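Pyridine nucleotide-disulfide oxidoreductase-like protein (Myceliophthora thermophila, PDB 5MQ6) catalyses Baeyer-Villiger oxidation as an FAD- and NADPH-dependent monooxygenase, inserting one oxygen atom beside the carbonyl of ketones, notably polycyclic ones, to give esters or lactones. Local coordinates at residues T515-C520 and K635-Y640; L532-Q537 and A578-I583; N526-P531 and A567-T572; L91-R96 and E550-V555. One frame throughout, in Å; residues are numbered along the deposited sequence.

Contact 1 of 4, residues T515-C520 and K635-Y640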
# COMPACT_ATOMS: atom_id res chain seq x y z
N THR A 515 0.84 -15.07 -14.19
CA THR A 515 1.05 -15.75 -12.97
C THR A 515 0.04 -16.86 -12.84
O THR A 515 -0.87 -16.97 -13.62
CB THR A 515 0.76 -14.86 -11.75
OG1 THR A 515 -0.64 -14.55 -11.70
CG2 THR A 515 1.60 -13.60 -11.83
N LEU A 516 0.23 -17.70 -11.84
CA LEU A 516 -0.85 -18.45 -11.26
C LEU A 516 -1.20 -17.83 -9.87
O LEU A 516 -0.34 -17.69 -8.98
CB LEU A 516 -0.59 -19.92 -11.13
CG LEU A 516 -1.70 -20.77 -10.59
CD1 LEU A 516 -2.93 -20.68 -11.39
CD2 LEU A 516 -1.29 -22.22 -10.36
N HIS A 517 -2.46 -17.45 -9.74
CA HIS A 517 -3.05 -16.90 -8.50
C HIS A 517 -2.45 -15.61 -7.99
O HIS A 517 -2.63 -15.20 -6.81
CB HIS A 517 -3.03 -18.00 -7.41
CG HIS A 517 -3.74 -19.27 -7.79
ND1 HIS A 517 -3.41 -20.50 -7.24
CD2 HIS A 517 -4.80 -19.50 -8.57
CE1 HIS A 517 -4.23 -21.42 -7.69
NE2 HIS A 517 -5.12 -20.83 -8.45
N GLY A 518 -1.69 -14.96 -8.86
CA GLY A 518 -0.94 -13.74 -8.56
C GLY A 518 0.36 -13.90 -7.79
O GLY A 518 1.01 -12.89 -7.44
N VAL A 519 0.81 -15.12 -7.58
CA VAL A 519 1.94 -15.29 -6.64
C VAL A 519 3.23 -15.87 -7.18
O VAL A 519 4.26 -15.91 -6.46
CB VAL A 519 1.53 -16.17 -5.43
CG1 VAL A 519 0.37 -15.53 -4.67
CG2 VAL A 519 1.16 -17.55 -5.84
N CYS A 520 3.19 -16.35 -8.42
CA CYS A 520 4.42 -16.92 -9.07
C CYS A 520 4.28 -16.83 -10.58
O CYS A 520 3.16 -16.61 -11.09
CB CYS A 520 4.62 -18.36 -8.62
SG CYS A 520 3.24 -19.41 -9.15
N LYS A 635 -11.54 -18.54 -0.99
CA LYS A 635 -12.21 -19.84 -1.10
C LYS A 635 -11.62 -20.65 -2.30
O LYS A 635 -11.39 -21.85 -2.21
CB LYS A 635 -13.73 -19.66 -1.21
CG LYS A 635 -14.50 -20.89 -1.72
CD LYS A 635 -14.48 -22.11 -0.77
CE LYS A 635 -15.88 -22.66 -0.47
NZ LYS A 635 -15.98 -23.22 0.91
N LEU A 636 -11.41 -19.99 -3.42
CA LEU A 636 -10.81 -20.61 -4.61
C LEU A 636 -9.44 -21.24 -4.27
O LEU A 636 -9.18 -22.33 -4.65
CB LEU A 636 -10.70 -19.59 -5.74
CG LEU A 636 -10.09 -20.11 -7.09
CD1 LEU A 636 -10.50 -19.19 -8.21
CD2 LEU A 636 -8.59 -20.06 -7.08
N LEU A 637 -8.60 -20.52 -3.50
CA LEU A 637 -7.33 -21.02 -3.11
C LEU A 637 -7.44 -22.21 -2.19
O LEU A 637 -6.71 -23.20 -2.36
CB LEU A 637 -6.45 -19.92 -2.44
CG LEU A 637 -6.18 -18.71 -3.35
CD1 LEU A 637 -5.39 -17.70 -2.56
CD2 LEU A 637 -5.45 -18.96 -4.66
N GLN A 638 -8.38 -22.13 -1.25
CA GLN A 638 -8.61 -23.23 -0.30
C GLN A 638 -8.98 -24.48 -1.08
O GLN A 638 -8.36 -25.52 -0.90
CB GLN A 638 -9.75 -22.92 0.71
CG GLN A 638 -9.36 -21.87 1.73
CD GLN A 638 -10.51 -21.27 2.51
OE1 GLN A 638 -11.67 -21.43 2.13
NE2 GLN A 638 -10.18 -20.53 3.62
N GLU A 639 -9.90 -24.34 -2.03
CA GLU A 639 -10.26 -25.53 -2.81
C GLU A 639 -9.08 -26.07 -3.63
O GLU A 639 -8.89 -27.27 -3.77
CB GLU A 639 -11.46 -25.26 -3.69
CG GLU A 639 -12.70 -24.97 -2.82
CD GLU A 639 -13.88 -24.43 -3.62
OE1 GLU A 639 -13.75 -24.09 -4.82
OE2 GLU A 639 -14.97 -24.36 -3.05
N TYR A 640 -8.28 -25.15 -4.16
CA TYR A 640 -7.14 -25.53 -4.95
C TYR A 640 -6.07 -26.37 -4.16
O TYR A 640 -5.44 -27.32 -4.70
CB TYR A 640 -6.55 -24.29 -5.60
CG TYR A 640 -5.21 -24.54 -6.27
CD1 TYR A 640 -4.03 -24.49 -5.55
CD2 TYR A 640 -5.14 -24.84 -7.59
CE1 TYR A 640 -2.80 -24.74 -6.14
CE2 TYR A 640 -3.94 -25.07 -8.25
CZ TYR A 640 -2.76 -25.02 -7.50
OH TYR A 640 -1.60 -25.29 -8.12

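Contact 2 of 4, residues L532-Q537 and A578-I583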
# COMPACT_ATOMS: atom_id res chain seq x y z
N LEU A 532 -0.51 -9.16 -6.18
CA LEU A 532 -1.06 -7.90 -6.55
C LEU A 532 -1.78 -8.11 -7.92
O LEU A 532 -2.86 -8.40 -7.94
CB LEU A 532 0.07 -6.80 -6.56
CG LEU A 532 -0.55 -5.40 -6.80
CD1 LEU A 532 -1.22 -4.99 -5.49
CD2 LEU A 532 0.38 -4.27 -7.32
N SER A 533 -1.14 -8.04 -9.08
CA SER A 533 -1.77 -8.39 -10.32
C SER A 533 -2.41 -9.82 -10.27
O SER A 533 -1.88 -10.72 -9.65
CB SER A 533 -0.76 -8.43 -11.46
OG SER A 533 -0.13 -7.22 -11.69
N GLN A 534 -3.54 -9.99 -10.95
CA GLN A 534 -4.18 -11.30 -11.22
C GLN A 534 -4.64 -11.97 -9.93
O GLN A 534 -4.52 -13.18 -9.77
CB GLN A 534 -3.19 -12.22 -12.00
CG GLN A 534 -2.46 -11.53 -13.18
CD GLN A 534 -2.02 -12.59 -14.20
OE1 GLN A 534 -1.54 -13.68 -13.82
NE2 GLN A 534 -2.29 -12.32 -15.47
N SER A 535 -5.14 -11.18 -8.99
CA SER A 535 -5.62 -11.79 -7.79
C SER A 535 -6.91 -11.04 -7.31
O SER A 535 -7.84 -10.85 -8.06
CB SER A 535 -4.46 -11.78 -6.80
OG SER A 535 -4.08 -10.44 -6.38
N SER A 536 -6.96 -10.66 -6.07
CA SER A 536 -7.96 -9.79 -5.52
C SER A 536 -7.25 -9.00 -4.42
O SER A 536 -6.13 -9.33 -4.05
CB SER A 536 -9.10 -10.66 -4.97
OG SER A 536 -10.17 -9.90 -4.43
N GLN A 537 -7.89 -7.95 -3.93
CA GLN A 537 -7.34 -7.08 -2.92
C GLN A 537 -8.55 -6.77 -1.98
O GLN A 537 -9.69 -6.92 -2.35
CB GLN A 537 -6.82 -5.80 -3.57
CG GLN A 537 -7.99 -4.98 -4.17
CD GLN A 537 -7.64 -3.79 -5.07
OE1 GLN A 537 -7.16 -2.74 -4.63
NE2 GLN A 537 -7.98 -3.94 -6.33
N ALA A 578 -3.66 -20.00 -18.67
CA ALA A 578 -5.04 -20.20 -18.34
C ALA A 578 -5.53 -19.17 -17.30
O ALA A 578 -6.62 -18.63 -17.41
CB ALA A 578 -5.22 -21.63 -17.84
N TRP A 579 -4.69 -18.89 -16.30
CA TRP A 579 -5.09 -18.06 -15.19
C TRP A 579 -5.24 -16.62 -15.75
O TRP A 579 -6.22 -15.90 -15.47
CB TRP A 579 -4.03 -18.17 -14.05
CG TRP A 579 -4.39 -17.26 -12.91
CD1 TRP A 579 -3.84 -16.12 -12.58
CD2 TRP A 579 -5.49 -17.46 -12.03
NE1 TRP A 579 -4.51 -15.56 -11.50
CE2 TRP A 579 -5.55 -16.37 -11.17
CE3 TRP A 579 -6.44 -18.47 -11.90
CZ2 TRP A 579 -6.49 -16.24 -10.21
CZ3 TRP A 579 -7.41 -18.34 -10.94
CH2 TRP A 579 -7.40 -17.26 -10.08
N SER A 580 -4.29 -16.26 -16.66
CA SER A 580 -4.28 -14.96 -17.30
C SER A 580 -5.51 -14.72 -18.19
O SER A 580 -6.06 -13.61 -18.15
CB SER A 580 -2.94 -14.65 -18.02
OG SER A 580 -1.82 -14.97 -17.24
N PHE A 581 -5.99 -15.76 -18.90
CA PHE A 581 -7.26 -15.68 -19.63
C PHE A 581 -8.42 -15.60 -18.64
O PHE A 581 -9.40 -14.93 -18.89
CB PHE A 581 -7.41 -16.78 -20.69
CG PHE A 581 -6.69 -16.46 -21.97
CD1 PHE A 581 -5.32 -16.55 -22.01
CD2 PHE A 581 -7.38 -15.91 -23.06
CE1 PHE A 581 -4.61 -16.16 -23.14
CE2 PHE A 581 -6.68 -15.53 -24.22
CZ PHE A 581 -5.28 -15.64 -24.27
N GLU A 582 -8.31 -16.26 -17.49
CA GLU A 582 -9.33 -16.04 -16.43
C GLU A 582 -9.39 -14.54 -16.06
O GLU A 582 -10.48 -13.97 -16.01
CB GLU A 582 -9.16 -16.93 -15.22
CG GLU A 582 -10.06 -16.74 -14.05
CD GLU A 582 -11.53 -17.11 -14.35
OE1 GLU A 582 -11.81 -17.74 -15.39
OE2 GLU A 582 -12.41 -16.76 -13.50
N ILE A 583 -8.23 -13.93 -15.83
CA ILE A 583 -8.21 -12.55 -15.40
C ILE A 583 -8.88 -11.65 -16.51
O ILE A 583 -9.70 -10.75 -16.17
CB ILE A 583 -6.78 -12.10 -15.10
CG1 ILE A 583 -6.20 -12.89 -13.86
CG2 ILE A 583 -6.71 -10.54 -15.01
CD1 ILE A 583 -6.93 -12.70 -12.52

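Contact 3 of 4, residues N526-P531 and A567-T572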
# COMPACT_ATOMS: atom_id res chain seq x y z
N ASN A 526 10.79 -21.45 -7.55
CA ASN A 526 11.09 -21.12 -6.19
C ASN A 526 11.04 -19.66 -5.87
O ASN A 526 11.57 -19.24 -4.86
CB ASN A 526 12.38 -21.80 -5.69
CG ASN A 526 12.19 -23.28 -5.48
OD1 ASN A 526 11.17 -23.85 -5.90
ND2 ASN A 526 13.19 -23.94 -4.83
N LEU A 527 10.31 -18.88 -6.64
CA LEU A 527 10.10 -17.44 -6.33
C LEU A 527 8.63 -17.28 -6.16
O LEU A 527 7.85 -17.75 -6.99
CB LEU A 527 10.50 -16.58 -7.52
CG LEU A 527 10.19 -15.07 -7.44
CD1 LEU A 527 10.97 -14.37 -6.31
CD2 LEU A 527 10.42 -14.40 -8.79
N PHE A 528 8.26 -16.58 -5.10
CA PHE A 528 6.90 -16.21 -4.84
C PHE A 528 6.77 -14.78 -4.41
O PHE A 528 7.70 -14.24 -3.86
CB PHE A 528 6.28 -17.16 -3.76
CG PHE A 528 6.19 -18.60 -4.21
CD1 PHE A 528 5.05 -19.08 -4.91
CD2 PHE A 528 7.19 -19.47 -3.91
CE1 PHE A 528 4.99 -20.41 -5.27
CE2 PHE A 528 7.14 -20.82 -4.32
CZ PHE A 528 6.03 -21.28 -4.94
N PHE A 529 5.59 -14.19 -4.60
CA PHE A 529 5.39 -12.80 -4.29
C PHE A 529 3.99 -12.61 -3.83
O PHE A 529 3.10 -13.31 -4.27
CB PHE A 529 5.77 -11.86 -5.46
CG PHE A 529 5.48 -12.43 -6.86
CD1 PHE A 529 4.25 -12.24 -7.46
CD2 PHE A 529 6.45 -13.12 -7.62
CE1 PHE A 529 3.97 -12.72 -8.75
CE2 PHE A 529 6.13 -13.63 -8.90
CZ PHE A 529 4.89 -13.45 -9.45
N THR A 530 3.80 -11.63 -2.95
CA THR A 530 2.47 -11.37 -2.39
C THR A 530 1.59 -10.95 -3.55
O THR A 530 2.03 -10.29 -4.42
CB THR A 530 2.49 -10.34 -1.26
OG1 THR A 530 3.26 -9.21 -1.62
CG2 THR A 530 3.24 -10.84 -0.09
N PRO A 531 0.39 -11.43 -3.60
CA PRO A 531 -0.35 -11.21 -4.84
C PRO A 531 -0.81 -9.75 -5.03
O PRO A 531 -1.51 -9.24 -4.18
CB PRO A 531 -1.53 -12.17 -4.70
CG PRO A 531 -1.73 -12.35 -3.22
CD PRO A 531 -0.41 -12.13 -2.57
N ALA A 567 12.37 -28.98 -2.42
CA ALA A 567 11.65 -28.89 -3.70
C ALA A 567 12.06 -27.80 -4.60
O ALA A 567 12.49 -26.67 -4.18
CB ALA A 567 10.13 -28.83 -3.43
N LEU A 568 11.84 -28.12 -5.88
CA LEU A 568 11.88 -27.15 -6.91
C LEU A 568 10.46 -27.05 -7.44
O LEU A 568 9.97 -28.02 -8.00
CB LEU A 568 12.87 -27.61 -7.98
CG LEU A 568 13.07 -26.63 -9.13
CD1 LEU A 568 13.73 -25.34 -8.62
CD2 LEU A 568 13.87 -27.25 -10.24
N VAL A 569 9.86 -25.85 -7.35
CA VAL A 569 8.48 -25.64 -7.60
C VAL A 569 8.34 -24.55 -8.60
O VAL A 569 8.75 -23.41 -8.33
CB VAL A 569 7.79 -25.09 -6.32
CG1 VAL A 569 6.31 -24.95 -6.58
CG2 VAL A 569 8.00 -26.03 -5.19
N GLU A 570 7.67 -24.83 -9.72
CA GLU A 570 7.63 -23.87 -10.85
C GLU A 570 6.32 -23.99 -11.55
O GLU A 570 5.96 -25.08 -12.00
CB GLU A 570 8.73 -24.15 -11.89
CG GLU A 570 8.86 -22.98 -12.84
CD GLU A 570 9.99 -23.09 -13.85
OE1 GLU A 570 10.78 -24.02 -13.77
OE2 GLU A 570 10.07 -22.23 -14.72
N VAL A 571 5.56 -22.91 -11.59
CA VAL A 571 4.29 -22.94 -12.36
C VAL A 571 4.59 -23.18 -13.88
O VAL A 571 5.59 -22.66 -14.45
CB VAL A 571 3.44 -21.69 -12.19
CG1 VAL A 571 4.08 -20.44 -12.75
CG2 VAL A 571 2.04 -21.88 -12.83
N THR A 572 3.71 -23.91 -14.53
CA THR A 572 3.89 -24.09 -15.99
C THR A 572 3.37 -22.88 -16.82
O THR A 572 2.52 -22.12 -16.38
CB THR A 572 3.19 -25.35 -16.48
OG1 THR A 572 1.81 -25.21 -16.22
CG2 THR A 572 3.68 -26.60 -15.73
O HOH W 1 7.51 -20.29 -7.92

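Contact 4 of 4, residues L91-R96 and E550-V555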
# COMPACT_ATOMS: atom_id res chain seq x y z
N LEU A 91 6.92 -10.44 7.93
CA LEU A 91 6.71 -11.13 9.20
C LEU A 91 5.70 -12.28 9.11
O LEU A 91 5.95 -13.34 9.67
CB LEU A 91 6.31 -10.17 10.29
CG LEU A 91 7.38 -9.18 10.77
CD1 LEU A 91 6.65 -8.11 11.55
CD2 LEU A 91 8.40 -9.94 11.61
N LEU A 92 4.56 -12.05 8.46
CA LEU A 92 3.61 -13.12 8.23
C LEU A 92 4.21 -14.29 7.49
O LEU A 92 3.95 -15.46 7.82
CB LEU A 92 2.41 -12.59 7.47
CG LEU A 92 1.39 -12.01 8.40
CD1 LEU A 92 0.36 -11.16 7.54
CD2 LEU A 92 0.70 -13.16 9.19
N TYR A 93 5.02 -14.02 6.51
CA TYR A 93 5.67 -15.16 5.81
C TYR A 93 6.57 -15.93 6.80
O TYR A 93 6.58 -17.18 6.84
CB TYR A 93 6.64 -14.67 4.71
CG TYR A 93 6.19 -14.43 3.28
CD1 TYR A 93 5.41 -15.34 2.55
CD2 TYR A 93 6.71 -13.35 2.60
CE1 TYR A 93 5.07 -15.12 1.24
CE2 TYR A 93 6.46 -13.13 1.25
CZ TYR A 93 5.67 -14.03 0.56
OH TYR A 93 5.50 -13.74 -0.75
N ALA A 94 7.33 -15.18 7.60
CA ALA A 94 8.27 -15.80 8.52
C ALA A 94 7.56 -16.62 9.58
O ALA A 94 7.90 -17.83 9.82
CB ALA A 94 9.13 -14.74 9.22
N VAL A 95 6.56 -16.01 10.20
CA VAL A 95 5.75 -16.73 11.15
C VAL A 95 5.09 -18.00 10.52
O VAL A 95 5.12 -19.08 11.10
CB VAL A 95 4.66 -15.83 11.76
CG1 VAL A 95 3.70 -16.67 12.60
CG2 VAL A 95 5.27 -14.76 12.67
N ARG A 96 4.55 -17.88 9.32
CA ARG A 96 3.88 -18.98 8.71
C ARG A 96 4.86 -20.11 8.38
O ARG A 96 4.54 -21.28 8.55
CB ARG A 96 3.11 -18.57 7.43
CG ARG A 96 1.62 -18.34 7.56
CD ARG A 96 1.24 -17.07 8.23
NE ARG A 96 -0.17 -16.98 8.54
CZ ARG A 96 -1.13 -16.47 7.79
NH1 ARG A 96 -0.92 -15.93 6.61
NH2 ARG A 96 -2.34 -16.50 8.25
N GLU A 550 -0.43 -17.15 3.54
CA GLU A 550 -0.93 -18.51 3.81
C GLU A 550 -0.93 -19.39 2.56
O GLU A 550 -0.50 -20.55 2.63
CB GLU A 550 -2.34 -18.51 4.30
CG GLU A 550 -2.88 -19.92 4.59
CD GLU A 550 -4.28 -19.87 5.11
OE1 GLU A 550 -5.21 -19.42 4.40
OE2 GLU A 550 -4.49 -20.30 6.23
N HIS A 551 -1.43 -18.88 1.43
CA HIS A 551 -1.39 -19.71 0.24
C HIS A 551 0.04 -20.10 -0.16
O HIS A 551 0.31 -21.25 -0.48
CB HIS A 551 -2.03 -18.92 -0.91
CG HIS A 551 -2.16 -19.68 -2.16
ND1 HIS A 551 -2.85 -20.88 -2.24
CD2 HIS A 551 -1.65 -19.45 -3.38
CE1 HIS A 551 -2.76 -21.35 -3.48
NE2 HIS A 551 -2.03 -20.50 -4.18
N ILE A 552 0.93 -19.10 -0.22
CA ILE A 552 2.31 -19.32 -0.65
C ILE A 552 2.95 -20.40 0.26
O ILE A 552 3.56 -21.38 -0.22
CB ILE A 552 3.09 -18.00 -0.66
CG1 ILE A 552 2.55 -17.13 -1.81
CG2 ILE A 552 4.59 -18.27 -0.84
CD1 ILE A 552 3.00 -15.68 -1.84
N VAL A 553 2.83 -20.23 1.57
CA VAL A 553 3.52 -21.12 2.55
C VAL A 553 2.91 -22.52 2.48
O VAL A 553 3.64 -23.58 2.55
CB VAL A 553 3.54 -20.53 3.99
CG1 VAL A 553 4.02 -21.57 4.97
CG2 VAL A 553 4.47 -19.30 4.03
N GLN A 554 1.58 -22.58 2.27
CA GLN A 554 0.96 -23.88 2.14
C GLN A 554 1.33 -24.64 0.83
O GLN A 554 1.50 -25.85 0.85
CB GLN A 554 -0.56 -23.78 2.33
CG GLN A 554 -0.91 -23.41 3.75
CD GLN A 554 -0.48 -24.48 4.76
OE1 GLN A 554 -0.70 -25.65 4.53
NE2 GLN A 554 0.14 -24.09 5.82
N VAL A 555 1.48 -23.92 -0.29
CA VAL A 555 1.92 -24.53 -1.53
C VAL A 555 3.34 -25.07 -1.37
O VAL A 555 3.69 -26.20 -1.83
CB VAL A 555 1.88 -23.49 -2.65
CG1 VAL A 555 2.72 -23.90 -3.86
CG2 VAL A 555 0.42 -23.27 -3.06

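Contact 1 of 4, residues T515-C520 and K635-Y640
The imidazole of His517 drives one edge into the face of Tyr640, and this T-shaped aromatic pair is the main feature of the contact between the loop 515-520 and helix 630-641. The two planes stand at 88° and the ring centroids are 4.6 Å apart. CE1 of the histidine makes the approach, sitting 3.4 Å above the phenol plane and over its centre. CG of Tyr640 is anti to the backbone N (chi1 170°), which starts the side chain out from the helix toward the loop.

The two faces of the imidazole are taken by leucines. Leu637 brings its methyl CD2 over one face as a CH-pi donor, 3.8 Å from the centroid of the His517 ring and shifted toward the rim. Leu516, the residue just before the histidine, lays its CG over the centre of the opposite face, so the imidazole is held from both sides while its edge meets the tyrosine.

The remaining contacts are van der Waals contacts of leucine methyls. Leu636 CD2 reaches the imidazole obliquely, 3.8 Å from NE2 of His517. Leu516 and Tyr640 meet tip to tip, Leu516 CD2 lying 3.8 Å from Tyr640 OH, whose polar partner is the carbonyl of Lys647.

Around this core, His517 O hydrogen-bonds Tyr633 OH of helix 630-641, and the indole of Trp579 on helix 573-585 makes a further edge-to-face pair with His517. Helix 541-562 packs against Leu637 and Tyr640 through His551, and Phe649 of strand 649-653 touches both Leu516 and Tyr640. The loop thus joins the C-terminal helix 630-641 to two other helices and a strand.

Contact 2 of 4, residues L532-Q537 and A578-I583
Trp579 donates its indole NE1 to the backbone carbonyl of Gln534, and around this bond the contact is tight. NE1 lies 2.9 Å from Gln534 O with an N-H...O angle of 156°, and the oxygen sits in the indole plane, at the ring edge. Ile583 closes in on the same residue: its CD1 comes within 3.3 Å of Gln534 CA, while CG1 packs 3.6 Å from Gln534 CB, the two side chains crossing at about a right angle. Replacing Trp579 by an alanine would probably leave the Gln534 carbonyl without this donor and open a gap beside the loop where the indole now fits.

The loop 532-537 leads from strand 527-529 of the FAD-domain sheet to helix 541-562, whose first residue, Asn541, binds the flavin cofactor; helix 573-585 packs against a connection that runs toward the cofactor, the Ser535 side chain being about 12 Å from FAD.

Beyond the indole the hold slackens. Gln534 NE2 gives a weak hydrogen bond of 3.2 Å to Ser580 OG, and each end has a stronger partner: the amide is held by Thr515 through OE1 and also bonds Arg622 O through NE2, and the serine hydroxyl bonds the carbonyl of Glu576. Ile583 CD1 is a distant 4.2 Å from Ser535 N, which bonds Asn625 OD1. Phe581, on the exposed side of the helix, starts away from the loop.

Contact 3 of 4, residues N526-P531 and A567-T572
Two sheets meet where Asn526 reaches the backbone of Val569 and Ala567 on strand 567-571. Its amide behaves like a peptide group of a neighbouring strand. OD1 accepts from Val569 N at 2.8 Å, and ND2 donates to Ala567 O at 2.9 Å, that oxygen lying close to the amide plane and the N-H...O angle being 164°. The backbone adds a third bond, Asn526 N to Val569 O at 2.9 Å. With CG anti to the carbonyl carbon (chi1 -72°), the amide begins on the same side as the backbone N that bonds the strand.

Strand 527-529 runs parallel to 218-221 in the mixed sheet of the FAD domain, whereas 567-571 pairs antiparallel with 649-653 near the C terminus, and Asn526 ties the two together; ND2 also bonds Arg217 O. A leucine here would probably leave Val569 N and Ala567 O without these side-chain partners, weakening the tie between the sheets.

Beside the polar grip, Phe528 presents its ring edge to Val569, CZ lying 4.0 Å from CG1, with the two side chains at about a right angle. A water, its oxygen 2.7 Å from Leu527 O, rests over one face of that ring.

Contact 4 of 4, residues L91-R96 and E550-V555
The Tyr93 ring meets helix 541-562 with its edge: Ile552 CB lies in the ring plane, and Ile552 CD1 and Val553 CG2 also come to the rim. CE1 is 3.8 Å from both CD1 and CG2 of Ile552, and the hydroxyl goes closer still, OH to Ile552 CD1 at 3.3 Å. That hydroxyl bonds the carbonyl of Leu221, which fixes the far end of the ring.

The second flat group is the guanidinium of Arg96. The chain bends at chi2 (75°), and the guanidinium ends with one face against Leu92 CD2 of its own helix, 3.8 Å above the plane and offset toward the rim. Glu550 N approaches obliquely, 3.3 Å from Arg96 NH1, but both are donors and do not bond. The Glu550 carboxylate plane is nearly parallel to that of the guanidinium (4°), yet Arg96 NH2 and Glu550 OE2 remain 4.8 Å apart. Each charge has its salt-bridge partner outside the pair: Arg96 with Asp546, Glu550 with Arg330.

Val553 packs between the helices, against Arg96. Its CG2 lies 3.7 Å from Arg96 CB, and its CG1 3.6 Å from Arg96 O.

The segment axes approach to 9.6 Å and run the same way at 34°. The glycine pattern Gly85, Gly87, Gly90 runs from the turn after strand 78-84 into the start of helix 88-99, consistent with the GxGxxG motif of a Rossmann-type FAD domain, and Gly89 there binds FAD; the late helix 541-562, which begins at the FAD-binding Asn541, packs on its flank.

How the contacts relate
Contact 1 encloses contacts 2 and 3 in sequence. It is 9 Å from contact 2 centre to centre, and the two meet where Thr515 OG1 probably hydrogen-bonds Gln534 OE1 (2.5 Å). Contact 3 is 12 Å away and is joined to contact 1 by a probable backbone bond, Val519 O to Phe529 N at 2.9 Å. Contact 4 abuts contacts 1 and 3, with Ile552 packing against Val519 and Phe528, but does not touch contact 2, the nearest atoms being about 9 Å apart. The Tyr93 side chain of contact 4 lies about 8 Å from FAD, against about 12 Å for Ser535 of contact 2 and about 13 Å for Phe528 of contact 3.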